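Local coordinates for uncharacterized protein (Bacteroides ovatus, PDB 4QEY), which is of unknown function but belongs to a family described as PLAT/LH2 and C2-like calcium-binding lipoproteins, with a beta-sandwich build, at residues A[42-55]-A[65-77]. Numbering follows the deposited sequence.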
# COMPACT_ATOMS: atom_id res chain seq x y z
N LYS A 42 -16.63 1.96 0.20
CA LYS A 42 -16.18 3.02 1.09
C LYS A 42 -14.83 2.63 1.66
O LYS A 42 -14.61 1.44 1.89
CB LYS A 42 -17.19 3.27 2.21
CG LYS A 42 -18.45 3.99 1.81
CD LYS A 42 -19.02 4.56 3.08
CE LYS A 42 -20.19 5.48 2.90
NZ LYS A 42 -20.33 6.38 4.09
N LEU A 43 -13.92 3.58 1.89
CA LEU A 43 -12.61 3.19 2.43
C LEU A 43 -12.43 3.77 3.83
O LEU A 43 -12.87 4.88 4.11
CB LEU A 43 -11.45 3.62 1.51
CG LEU A 43 -11.46 3.08 0.08
CD1 LEU A 43 -10.27 3.60 -0.69
CD2 LEU A 43 -11.48 1.54 0.06
N TYR A 44 -11.79 3.00 4.69
CA TYR A 44 -11.61 3.38 6.08
C TYR A 44 -10.20 3.17 6.54
O TYR A 44 -9.52 2.26 6.08
CB TYR A 44 -12.55 2.55 6.98
CG TYR A 44 -14.01 2.59 6.59
CD1 TYR A 44 -14.83 3.64 6.99
CD2 TYR A 44 -14.58 1.56 5.83
CE1 TYR A 44 -16.17 3.68 6.62
CE2 TYR A 44 -15.92 1.59 5.47
CZ TYR A 44 -16.72 2.65 5.88
OH TYR A 44 -18.06 2.68 5.56
N ASN A 45 -9.76 3.99 7.50
CA ASN A 45 -8.44 3.83 8.12
C ASN A 45 -8.58 2.83 9.28
O ASN A 45 -9.67 2.30 9.50
CB ASN A 45 -7.87 5.19 8.59
CG ASN A 45 -8.66 5.93 9.64
OD1 ASN A 45 -9.64 5.44 10.22
ND2 ASN A 45 -8.24 7.14 9.94
N GLU A 46 -7.49 2.58 10.04
CA GLU A 46 -7.44 1.65 11.18
C GLU A 46 -8.48 2.01 12.27
O GLU A 46 -9.04 1.09 12.88
CB GLU A 46 -6.02 1.62 11.81
CG GLU A 46 -5.38 2.97 12.16
CD GLU A 46 -5.06 3.98 11.06
OE1 GLU A 46 -4.91 3.56 9.88
OE2 GLU A 46 -4.96 5.18 11.37
N ASN A 47 -8.78 3.32 12.48
CA ASN A 47 -9.74 3.83 13.48
C ASN A 47 -11.20 3.84 12.95
O ASN A 47 -12.09 4.38 13.62
CB ASN A 47 -9.34 5.26 13.89
CG ASN A 47 -7.94 5.41 14.43
OD1 ASN A 47 -7.46 4.60 15.24
ND2 ASN A 47 -7.27 6.49 14.04
N GLY A 48 -11.41 3.25 11.77
CA GLY A 48 -12.72 3.15 11.12
C GLY A 48 -13.28 4.45 10.56
O GLY A 48 -14.48 4.55 10.32
N GLU A 49 -12.41 5.45 10.35
CA GLU A 49 -12.80 6.76 9.81
C GLU A 49 -12.86 6.67 8.29
O GLU A 49 -11.93 6.13 7.69
CB GLU A 49 -11.83 7.86 10.27
CG GLU A 49 -11.76 8.06 11.78
CD GLU A 49 -10.61 8.90 12.32
OE1 GLU A 49 -9.60 9.09 11.61
OE2 GLU A 49 -10.70 9.32 13.50
N TYR A 50 -13.96 7.16 7.69
CA TYR A 50 -14.19 7.15 6.25
C TYR A 50 -13.19 8.07 5.55
O TYR A 50 -13.05 9.23 5.94
CB TYR A 50 -15.64 7.57 5.93
CG TYR A 50 -16.02 7.64 4.47
CD1 TYR A 50 -15.81 6.56 3.62
CD2 TYR A 50 -16.72 8.73 3.96
CE1 TYR A 50 -16.19 6.61 2.28
CE2 TYR A 50 -17.14 8.77 2.63
CZ TYR A 50 -16.89 7.70 1.80
OH TYR A 50 -17.33 7.71 0.50
N LEU A 51 -12.49 7.53 4.53
CA LEU A 51 -11.45 8.21 3.75
C LEU A 51 -11.92 8.69 2.38
O LEU A 51 -11.24 9.51 1.75
CB LEU A 51 -10.28 7.22 3.53
CG LEU A 51 -9.52 6.73 4.77
CD1 LEU A 51 -8.60 5.59 4.41
CD2 LEU A 51 -8.75 7.88 5.44
N GLY A 52 -13.04 8.14 1.92
CA GLY A 52 -13.59 8.36 0.59
C GLY A 52 -13.62 7.03 -0.14
O GLY A 52 -13.40 5.98 0.47
N ASP A 53 -13.88 7.05 -1.45
CA ASP A 53 -13.99 5.83 -2.27
C ASP A 53 -12.68 5.52 -3.01
O ASP A 53 -12.57 4.51 -3.70
CB ASP A 53 -15.13 5.99 -3.26
CG ASP A 53 -16.47 6.28 -2.62
OD1 ASP A 53 -16.64 5.96 -1.43
OD2 ASP A 53 -17.34 6.85 -3.31
N SER A 54 -11.70 6.39 -2.87
CA SER A 54 -10.33 6.24 -3.38
C SER A 54 -9.40 6.83 -2.34
O SER A 54 -9.72 7.90 -1.82
CB SER A 54 -10.16 6.90 -4.75
OG SER A 54 -10.07 8.31 -4.62
N TYR A 55 -8.30 6.16 -2.02
CA TYR A 55 -7.39 6.71 -1.02
C TYR A 55 -6.00 6.83 -1.64
O TYR A 55 -5.35 5.85 -1.96
CB TYR A 55 -7.40 5.86 0.25
CG TYR A 55 -6.54 6.38 1.37
CD1 TYR A 55 -6.65 7.71 1.79
CD2 TYR A 55 -5.74 5.52 2.12
CE1 TYR A 55 -5.87 8.20 2.84
CE2 TYR A 55 -4.99 5.99 3.20
CZ TYR A 55 -5.07 7.33 3.56
OH TYR A 55 -4.33 7.79 4.62
N ILE A 65 0.77 2.80 6.82
CA ILE A 65 -0.48 3.28 6.23
C ILE A 65 -1.37 2.08 6.04
O ILE A 65 -0.93 1.06 5.52
CB ILE A 65 -0.30 4.10 4.90
CG1 ILE A 65 0.43 5.42 5.15
CG2 ILE A 65 -1.65 4.38 4.22
CD1 ILE A 65 -0.32 6.54 6.01
N SER A 66 -2.61 2.21 6.48
CA SER A 66 -3.61 1.16 6.38
C SER A 66 -4.85 1.67 5.68
O SER A 66 -5.24 2.84 5.84
CB SER A 66 -3.96 0.64 7.77
OG SER A 66 -4.98 -0.33 7.71
N CYS A 67 -5.47 0.79 4.90
CA CYS A 67 -6.72 1.06 4.21
C CYS A 67 -7.57 -0.22 4.20
O CYS A 67 -7.04 -1.29 3.94
CB CYS A 67 -6.46 1.60 2.81
SG CYS A 67 -7.94 2.21 1.98
N GLN A 68 -8.87 -0.11 4.53
CA GLN A 68 -9.78 -1.27 4.56
C GLN A 68 -11.19 -0.91 4.07
O GLN A 68 -11.57 0.26 4.08
CB GLN A 68 -9.87 -1.85 5.98
CG GLN A 68 -10.54 -0.94 7.00
CD GLN A 68 -10.36 -1.40 8.41
OE1 GLN A 68 -9.25 -1.46 8.92
NE2 GLN A 68 -11.46 -1.62 9.09
N THR A 69 -11.96 -1.95 3.70
CA THR A 69 -13.36 -1.87 3.30
C THR A 69 -14.26 -2.27 4.47
O THR A 69 -13.78 -2.57 5.57
CB THR A 69 -13.66 -2.77 2.08
OG1 THR A 69 -13.46 -4.14 2.44
CG2 THR A 69 -12.87 -2.44 0.87
N GLY A 70 -15.56 -2.35 4.20
CA GLY A 70 -16.55 -2.85 5.13
C GLY A 70 -16.59 -4.36 5.00
O GLY A 70 -15.77 -4.92 4.26
N LYS A 71 -17.53 -5.01 5.70
CA LYS A 71 -17.68 -6.47 5.72
C LYS A 71 -18.06 -7.06 4.34
O LYS A 71 -17.89 -8.26 4.15
CB LYS A 71 -18.75 -6.88 6.76
N GLU A 72 -18.58 -6.23 3.40
CA GLU A 72 -19.05 -6.71 2.10
C GLU A 72 -18.03 -6.44 0.97
O GLU A 72 -18.39 -6.52 -0.21
CB GLU A 72 -20.40 -6.08 1.74
CG GLU A 72 -21.60 -6.92 2.20
CD GLU A 72 -21.80 -7.19 3.68
OE1 GLU A 72 -21.47 -6.32 4.51
OE2 GLU A 72 -22.35 -8.27 4.00
N GLY A 73 -16.77 -6.21 1.35
CA GLY A 73 -15.67 -6.00 0.42
C GLY A 73 -15.38 -7.25 -0.39
O GLY A 73 -15.43 -8.35 0.16
N SER A 74 -15.10 -7.09 -1.69
CA SER A 74 -14.83 -8.21 -2.59
C SER A 74 -13.39 -8.17 -3.14
O SER A 74 -12.88 -9.21 -3.58
CB SER A 74 -15.83 -8.22 -3.75
OG SER A 74 -15.75 -7.05 -4.55
N MSE A 75 -12.74 -7.00 -3.08
CA MSE A 75 -11.38 -6.82 -3.59
C MSE A 75 -10.77 -5.50 -3.18
O MSE A 75 -11.48 -4.50 -3.11
CB MSE A 75 -11.43 -6.87 -5.13
CG MSE A 75 -10.08 -7.00 -5.77
SE MSE A 75 -10.00 -5.99 -7.39
CE MSE A 75 -10.02 -4.10 -6.62
N MSE A 76 -9.44 -5.47 -2.99
CA MSE A 76 -8.69 -4.23 -2.75
C MSE A 76 -7.35 -4.30 -3.49
O MSE A 76 -6.70 -5.35 -3.49
CB MSE A 76 -8.47 -3.91 -1.26
CG MSE A 76 -7.71 -2.59 -1.08
SE MSE A 76 -7.49 -1.93 0.70
CE MSE A 76 -9.29 -1.46 1.00
N THR A 77 -6.95 -3.17 -4.11
CA THR A 77 -5.68 -3.04 -4.82
C THR A 77 -4.89 -1.87 -4.26
O THR A 77 -5.45 -0.83 -3.92
CB THR A 77 -5.92 -2.87 -6.34
OG1 THR A 77 -6.62 -4.02 -6.80
CG2 THR A 77 -4.62 -2.75 -7.13
O HOH W 1 -16.22 -0.45 2.29
O HOH W 2 -7.44 0.32 7.72
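Y44 and Q68 form a single antiparallel hydrogen-bonded pair that pins the small hairpin of 43-44 and 50-52 to the outer strand 64-68 of a beta-sandwich. Y44 N donates to Q68 O at 2.8 Å, and Q68 N donates back to Y44 O at 2.9 Å, in the carbonyl plane. On the sandwich side of this pair, L43 closes round the sulfur of C67: CD1 lies 3.8 Å from C67 SG, while CD2 turns to the selenomethionine methyl M76 CE, on a strand of the other sheet. An alanine at L43 would probably leave M76 CE without its leucine neighbour and C67 SG touched by CB alone of that side chain, opening a gap beside the two. Y55, with CG anti to its N (chi1 -177°), swings its ring across to I65, where CE2 comes within 3.8 Å of I65 CG2, and L51 CD1 sits over the centre of one ring face. Further back, backbone hydrogen bonds join I65 to V17 and C67 to I15 on strand 13-21. G48 N donates to N45 O, closing the hairpin's type I turn, and N45 OD1 braces its exit by accepting from E49 N at 2.8 Å, while N45 ND2 reaches E49 OE1. One water bridges the two segments, accepting from S66 OG and donating to Y44 O and, at 2.8 Å, to Q68 OE1.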